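Local coordinates for protein putative rRNA methylase (Clostridium thermocellum ATCC 27405, PDB 3EEY) that binds S-adenosylmethionine and is probably a methyltransferase, with ribosomal RNA as its putative substrate, at residues S8-F19 / G132-Y140. Sequence-based numbering, arbitrary orientation.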
loop_
_atom_site.group_PDB
_atom_site.type_symbol
_atom_site.label_atom_id
_atom_site.label_comp_id
_atom_site.label_asym_id
_atom_site.label_seq_id
_atom_site.Cartn_x
_atom_site.Cartn_y
_atom_site.Cartn_z
ATOM N N SER A 8 -9.029 0.697 1.536
ATOM C CA SER A 8 -8.299 0.408 2.772
ATOM C C SER A 8 -8.891 -0.758 3.558
ATOM O O SER A 8 -8.167 -1.675 3.950
ATOM C CB SER A 8 -8.215 1.656 3.637
ATOM O OG SER A 8 -7.435 2.642 2.989
ATOM N N LEU A 9 -10.210 -0.741 3.738
ATOM C CA LEU A 9 -10.924 -1.831 4.395
ATOM C C LEU A 9 -10.680 -3.199 3.754
ATOM O O LEU A 9 -10.395 -4.165 4.453
ATOM C CB LEU A 9 -12.425 -1.533 4.446
ATOM C CG LEU A 9 -13.333 -2.527 5.184
ATOM C CD1 LEU A 9 -12.982 -2.667 6.671
ATOM C CD2 LEU A 9 -14.787 -2.128 5.020
ATOM N N GLY A 10 -10.781 -3.273 2.431
ATOM C CA GLY A 10 -10.509 -4.499 1.692
ATOM C C GLY A 10 -9.057 -4.939 1.742
ATOM O O GLY A 10 -8.770 -6.132 1.804
ATOM N N GLN A 11 -8.147 -3.967 1.711
ATOM C CA GLN A 11 -6.708 -4.211 1.781
ATOM C C GLN A 11 -6.224 -4.708 3.148
ATOM O O GLN A 11 -5.304 -5.532 3.209
ATOM C CB GLN A 11 -5.940 -2.959 1.373
ATOM C CG GLN A 11 -5.915 -2.710 -0.119
ATOM C CD GLN A 11 -4.875 -1.708 -0.515
ATOM O OE1 GLN A 11 -3.689 -1.857 -0.197
ATOM N NE2 GLN A 11 -5.305 -0.673 -1.218
ATOM N N SER A 12 -6.844 -4.216 4.229
ATOM C CA SER A 12 -6.569 -4.713 5.585
ATOM C C SER A 12 -6.780 -6.227 5.707
ATOM O O SER A 12 -5.944 -6.930 6.270
ATOM C CB SER A 12 -7.395 -3.966 6.632
ATOM O OG SER A 12 -8.780 -4.265 6.541
ATOM N N HIS A 13 -7.876 -6.722 5.140
ATOM C CA HIS A 13 -8.158 -8.156 5.088
ATOM C C HIS A 13 -7.126 -8.941 4.275
ATOM O O HIS A 13 -6.716 -10.030 4.680
ATOM C CB HIS A 13 -9.554 -8.380 4.521
ATOM C CG HIS A 13 -10.655 -8.052 5.479
ATOM N ND1 HIS A 13 -11.682 -8.925 5.756
ATOM C CD2 HIS A 13 -10.892 -6.947 6.223
ATOM C CE1 HIS A 13 -12.506 -8.373 6.626
ATOM N NE2 HIS A 13 -12.046 -7.174 6.928
ATOM N N ASP A 14 -6.712 -8.383 3.135
ATOM C CA ASP A 14 -5.670 -8.973 2.288
ATOM C C ASP A 14 -4.318 -9.093 2.994
ATOM O O ASP A 14 -3.639 -10.112 2.853
ATOM C CB ASP A 14 -5.504 -8.181 0.984
ATOM C CG ASP A 14 -6.622 -8.445 -0.020
ATOM O OD1 ASP A 14 -7.528 -9.258 0.256
ATOM O OD2 ASP A 14 -6.586 -7.837 -1.108
ATOM N N TYR A 15 -3.944 -8.050 3.738
ATOM C CA TYR A 15 -2.731 -8.050 4.554
ATOM C C TYR A 15 -2.792 -9.047 5.704
ATOM O O TYR A 15 -1.784 -9.661 6.040
ATOM C CB TYR A 15 -2.433 -6.651 5.097
ATOM C CG TYR A 15 -1.642 -5.785 4.145
ATOM C CD1 TYR A 15 -2.269 -4.795 3.384
ATOM C CD2 TYR A 15 -0.264 -5.951 4.003
ATOM C CE1 TYR A 15 -1.545 -3.996 2.499
ATOM C CE2 TYR A 15 0.471 -5.149 3.126
ATOM C CZ TYR A 15 -0.173 -4.176 2.377
ATOM O OH TYR A 15 0.539 -3.383 1.501
ATOM N N ILE A 16 -3.974 -9.207 6.292
ATOM C CA ILE A 16 -4.171 -10.145 7.395
ATOM C C ILE A 16 -4.084 -11.597 6.896
ATOM O O ILE A 16 -3.430 -12.425 7.528
ATOM C CB ILE A 16 -5.495 -9.854 8.201
ATOM C CG1 ILE A 16 -5.413 -8.531 8.982
ATOM C CG2 ILE A 16 -5.829 -10.977 9.146
ATOM C CD1 ILE A 16 -4.338 -8.442 10.063
ATOM N N LYS A 17 -4.715 -11.881 5.755
ATOM C CA LYS A 17 -4.630 -13.190 5.087
ATOM C C LYS A 17 -3.189 -13.629 4.768
ATOM O O LYS A 17 -2.878 -14.814 4.864
ATOM C CB LYS A 17 -5.461 -13.192 3.797
ATOM C CG LYS A 17 -6.915 -13.613 3.948
ATOM C CD LYS A 17 -7.820 -12.931 2.922
ATOM C CE LYS A 17 -7.308 -13.033 1.483
ATOM N NZ LYS A 17 -8.149 -13.910 0.624
ATOM N N MET A 18 -2.329 -12.671 4.401
ATOM C CA MET A 18 -0.889 -12.899 4.157
ATOM C C MET A 18 -0.143 -13.424 5.377
ATOM O O MET A 18 0.800 -14.200 5.255
ATOM C CB MET A 18 -0.189 -11.594 3.752
ATOM C CG MET A 18 -0.245 -11.179 2.283
ATOM S SD MET A 18 0.421 -9.494 2.071
ATOM C CE MET A 18 2.189 -9.780 2.148
ATOM N N PHE A 19 -0.560 -12.981 6.556
ATOM C CA PHE A 19 0.220 -13.180 7.772
ATOM C C PHE A 19 -0.363 -14.229 8.709
ATOM O O PHE A 19 0.375 -14.921 9.402
ATOM C CB PHE A 19 0.349 -11.852 8.516
ATOM C CG PHE A 19 1.398 -10.938 7.960
ATOM C CD1 PHE A 19 2.642 -10.855 8.570
ATOM C CD2 PHE A 19 1.147 -10.142 6.848
ATOM C CE1 PHE A 19 3.625 -10.009 8.075
ATOM C CE2 PHE A 19 2.125 -9.294 6.341
ATOM C CZ PHE A 19 3.369 -9.228 6.958
ATOM N N GLY A 132 7.595 -10.598 12.881
ATOM C CA GLY A 132 6.928 -10.989 11.648
ATOM C C GLY A 132 5.411 -10.929 11.748
ATOM O O GLY A 132 4.722 -11.421 10.863
ATOM N N GLY A 133 4.902 -10.331 12.827
ATOM C CA GLY A 133 3.467 -10.135 13.030
ATOM C C GLY A 133 3.002 -8.792 12.502
ATOM O O GLY A 133 3.826 -7.937 12.232
ATOM N N ILE A 134 1.687 -8.604 12.367
ATOM C CA ILE A 134 1.139 -7.403 11.717
ATOM C C ILE A 134 0.014 -6.741 12.503
ATOM O O ILE A 134 -0.781 -7.409 13.138
ATOM C CB ILE A 134 0.716 -7.697 10.234
ATOM C CG1 ILE A 134 0.408 -6.406 9.471
ATOM C CG2 ILE A 134 -0.498 -8.650 10.158
ATOM C CD1 ILE A 134 1.166 -6.237 8.189
ATOM N N ILE A 135 -0.018 -5.417 12.490
ATOM C CA ILE A 135 -1.176 -4.659 12.942
ATOM C C ILE A 135 -1.692 -3.919 11.723
ATOM O O ILE A 135 -0.912 -3.287 11.015
ATOM C CB ILE A 135 -0.815 -3.631 14.045
ATOM C CG1 ILE A 135 -0.301 -4.344 15.294
ATOM C CG2 ILE A 135 -2.029 -2.741 14.406
ATOM C CD1 ILE A 135 0.641 -3.518 16.143
ATOM N N THR A 136 -2.997 -4.014 11.463
ATOM C CA THR A 136 -3.630 -3.154 10.470
ATOM C C THR A 136 -4.532 -2.133 11.166
ATOM O O THR A 136 -5.218 -2.460 12.124
ATOM C CB THR A 136 -4.433 -3.954 9.424
ATOM O OG1 THR A 136 -5.511 -4.634 10.072
ATOM C CG2 THR A 136 -3.542 -4.968 8.712
ATOM N N VAL A 137 -4.481 -0.890 10.702
ATOM C CA VAL A 137 -5.288 0.204 11.246
ATOM C C VAL A 137 -6.027 0.882 10.089
ATOM O O VAL A 137 -5.416 1.544 9.248
ATOM C CB VAL A 137 -4.407 1.251 11.997
ATOM C CG1 VAL A 137 -5.266 2.233 12.779
ATOM C CG2 VAL A 137 -3.416 0.574 12.923
ATOM N N VAL A 138 -7.343 0.681 10.016
ATOM C CA VAL A 138 -8.159 1.425 9.065
ATOM C C VAL A 138 -8.637 2.691 9.785
ATOM O O VAL A 138 -9.337 2.615 10.786
ATOM C CB VAL A 138 -9.342 0.588 8.507
ATOM C CG1 VAL A 138 -10.118 1.379 7.465
ATOM C CG2 VAL A 138 -8.836 -0.700 7.879
ATOM N N ILE A 139 -8.219 3.851 9.293
ATOM C CA ILE A 139 -8.533 5.122 9.934
ATOM C C ILE A 139 -9.645 5.821 9.167
ATOM O O ILE A 139 -9.479 6.181 8.003
ATOM C CB ILE A 139 -7.293 6.061 10.016
ATOM C CG1 ILE A 139 -6.149 5.393 10.786
ATOM C CG2 ILE A 139 -7.674 7.394 10.667
ATOM C CD1 ILE A 139 -4.806 6.115 10.684
ATOM N N TYR A 140 -10.789 5.992 9.822
ATOM C CA TYR A 140 -11.873 6.813 9.297
ATOM C C TYR A 140 -11.827 8.167 9.957
ATOM O O TYR A 140 -11.498 8.285 11.136
ATOM C CB TYR A 140 -13.226 6.197 9.580
ATOM C CG TYR A 140 -13.462 4.863 8.924
ATOM C CD1 TYR A 140 -14.214 4.765 7.759
ATOM C CD2 TYR A 140 -12.959 3.687 9.483
ATOM C CE1 TYR A 140 -14.451 3.528 7.158
ATOM C CE2 TYR A 140 -13.185 2.458 8.891
ATOM C CZ TYR A 140 -13.924 2.380 7.732
ATOM O OH TYR A 140 -14.149 1.154 7.143
#
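Ile134 and Phe19, which bury the most surface here, meet at about a right angle. The CB of Ile134 stands 4.0 Å from the centroid of the Phe19 ring and 11° off its normal, a CH-pi contact over one face. Two branches of the isoleucine extend it: CG2 touches Phe19 CG at 3.7 Å, while CD1 reaches Phe19 CE2 at the same distance. With CG1 of Ile134 trans to its backbone N (chi1 -169°), that branch leads CD1 over the same face, above the CE2/CZ side, while CG2 stays by CG and CB. The ring is also met at its edge, in plane, by the carbonyl of Gly132, whose O lies 3.1 Å from Phe19 CD1, so backbone and side chain of 132-134 bracket the phenyl group on two sides.

One turn back, Ile16 CD1 sits 3.8 Å from the CG2 atoms of both Ile134 and Thr136, bridging alternate strand residues. Val138 CG2 continues the row, 3.8 Å from Ser12 CB; Ser12 OG donates to Leu9 O at 2.6 Å within the helix. No hydrogen bond crosses the interface, which rests on van der Waals and CH-pi contacts, most of them between side chains. Tyr140, whose OH lies against the methyls of Leu9, has its side chain about 5 Å from the bound S-adenosylmethionine.

Helix 8-19 runs antiparallel to strand 133-139 (174°), the two axes coming within 8.6 Å, and packs on one face of the mixed Rossmann-like methyltransferase sheet. Ile135 and Val137 point to the other face, against helix 115-128. Ile16 also contacts helix 35-44, and strands 94-101 and 181-187 flank 133-139, touching Leu9 and Ser8 respectively.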